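PDB 5LY9: variant surface glycoprotein MITAT 1.1 from Trypanosoma brucei brucei, which forms the dense surface coat of the parasite, one of many antigenically distinct coats through which trypanosomes evade the host immune response. Local coordinates for the interface of chains A and B. Numbering follows the deposited sequence. Chains: chain A/B, Variant surface glycoprotein MITAT 1.1.

The interface of chains A and B. Residues chain A 201-203, 205; chain B 117, 120-121, 191.
B:Asn121 reads the backbone of A:Thr203 with both ends of its carboxamide, a worked example of how an asparagine can pair with a main chain as another strand would. Its OD1 accepts the A:Thr203 amide N at 3.0 Å, while ND2 donates to the A:Thr203 carbonyl O at 2.9 Å, the acceptor lying near the amide plane. The second N-H of ND2 goes to B:Gly117 O within its own chain, in a fairly straight bond (165° at H) that helps fix the amide's rotation and supports the assignment of its nitrogen end.

An amine, a carboxylate and hydroxyls flank this pairing. B:Lys191 is nearly extended except for a turn about CG-CD (chi3 -60°), which brings NZ between two oxygens of chain A: the A:Tyr201 carbonyl O at 2.7 Å, approached almost head-on, and the A:Thr203 hydroxyl OG1. On the far side of the amide, A:Ser205 OG donates to B:Glu120 OE1 at 2.6 Å, on the syn side, somewhat out of the carboxylate plane.

Van der Waals contacts add to these bonds. A:Pro202 lays CB over one face of the B:Asn121 amide, 3.6 Å from CG. The A:Tyr201 ring runs antiparallel to the lysine chain, with CE1 loosely packed on B:Lys191 CB. Its CG is anti to the backbone N (chi1 167°), which sends the ring towards the start of the 3-10 helix 191-193.

The chain is the N-terminal domain of a homodimeric VSG; the patch joins the subunits through loops at the end away from the C-terminal helices, probably the membrane-distal top, and two-fold symmetry repeats it. At the tyrosine tip, the phenol OH can accept a longer hydrogen bond from B:Lys191 N at 3.2 Å.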
loop_
_atom_site.group_PDB
_atom_site.type_symbol
_atom_site.label_atom_id
_atom_site.label_comp_id
_atom_site.label_asym_id
_atom_site.label_seq_id
_atom_site.Cartn_x
_atom_site.Cartn_y
_atom_site.Cartn_z
ATOM N N TYR A 201 28.161 14.458 26.848
ATOM C CA TYR A 201 27.677 15.507 25.993
ATOM C C TYR A 201 27.431 16.859 26.685
ATOM O O TYR A 201 27.982 17.852 26.252
ATOM C CB TYR A 201 26.443 15.029 25.205
ATOM C CG TYR A 201 25.695 16.166 24.518
ATOM C CD1 TYR A 201 26.112 16.608 23.285
ATOM C CD2 TYR A 201 24.673 16.877 25.172
ATOM C CE1 TYR A 201 25.479 17.697 22.678
ATOM C CE2 TYR A 201 24.012 17.943 24.568
ATOM C CZ TYR A 201 24.444 18.378 23.352
ATOM O OH TYR A 201 23.799 19.388 22.724
ATOM N N PRO A 202 26.590 16.917 27.758
ATOM C CA PRO A 202 26.120 18.210 28.185
ATOM C C PRO A 202 27.145 19.010 28.997
ATOM O O PRO A 202 27.931 18.414 29.688
ATOM C CB PRO A 202 24.910 17.844 29.023
ATOM C CG PRO A 202 25.331 16.611 29.697
ATOM C CD PRO A 202 26.033 15.836 28.609
ATOM N N THR A 203 27.020 20.350 28.939
ATOM C CA THR A 203 27.825 21.272 29.730
ATOM C C THR A 203 27.219 21.492 31.086
ATOM O O THR A 203 26.055 21.809 31.236
ATOM C CB THR A 203 27.896 22.604 29.044
ATOM O OG1 THR A 203 28.428 22.406 27.712
ATOM C CG2 THR A 203 28.791 23.576 29.801
ATOM N N SER A 205 25.520 20.557 33.594
ATOM C CA SER A 205 24.429 19.863 34.229
ATOM C C SER A 205 24.270 18.625 33.404
ATOM O O SER A 205 24.312 18.738 32.210
ATOM C CB SER A 205 23.129 20.656 34.123
ATOM O OG SER A 205 23.230 21.869 34.904
ATOM N N GLY B 117 19.257 19.702 29.627
ATOM C CA GLY B 117 19.986 19.414 30.856
ATOM C C GLY B 117 20.265 20.683 31.607
ATOM O O GLY B 117 21.061 21.490 31.192
ATOM N N GLU B 120 21.911 24.958 31.077
ATOM C CA GLU B 120 22.946 25.122 30.053
ATOM C C GLU B 120 22.758 24.326 28.783
ATOM O O GLU B 120 23.505 24.529 27.839
ATOM C CB GLU B 120 24.321 24.782 30.582
ATOM C CG GLU B 120 24.718 25.529 31.843
ATOM C CD GLU B 120 24.293 24.835 33.142
ATOM O OE1 GLU B 120 23.522 23.835 33.161
ATOM O OE2 GLU B 120 24.746 25.379 34.186
ATOM N N ASN B 121 21.798 23.406 28.753
ATOM C CA ASN B 121 21.631 22.513 27.551
ATOM C C ASN B 121 20.182 22.517 27.175
ATOM O O ASN B 121 19.372 21.961 27.943
ATOM C CB ASN B 121 22.128 21.112 27.865
ATOM C CG ASN B 121 23.568 21.116 28.349
ATOM O OD1 ASN B 121 24.526 21.141 27.569
ATOM N ND2 ASN B 121 23.725 21.128 29.649
ATOM N N LYS B 191 24.988 22.231 21.895
ATOM C CA LYS B 191 26.317 21.966 21.325
ATOM C C LYS B 191 26.271 21.005 20.132
ATOM O O LYS B 191 27.127 21.029 19.299
ATOM C CB LYS B 191 27.212 21.378 22.421
ATOM C CG LYS B 191 27.592 22.406 23.472
ATOM C CD LYS B 191 28.699 21.891 24.396
ATOM C CE LYS B 191 28.345 20.648 25.169
ATOM N NZ LYS B 191 29.415 20.188 26.124
#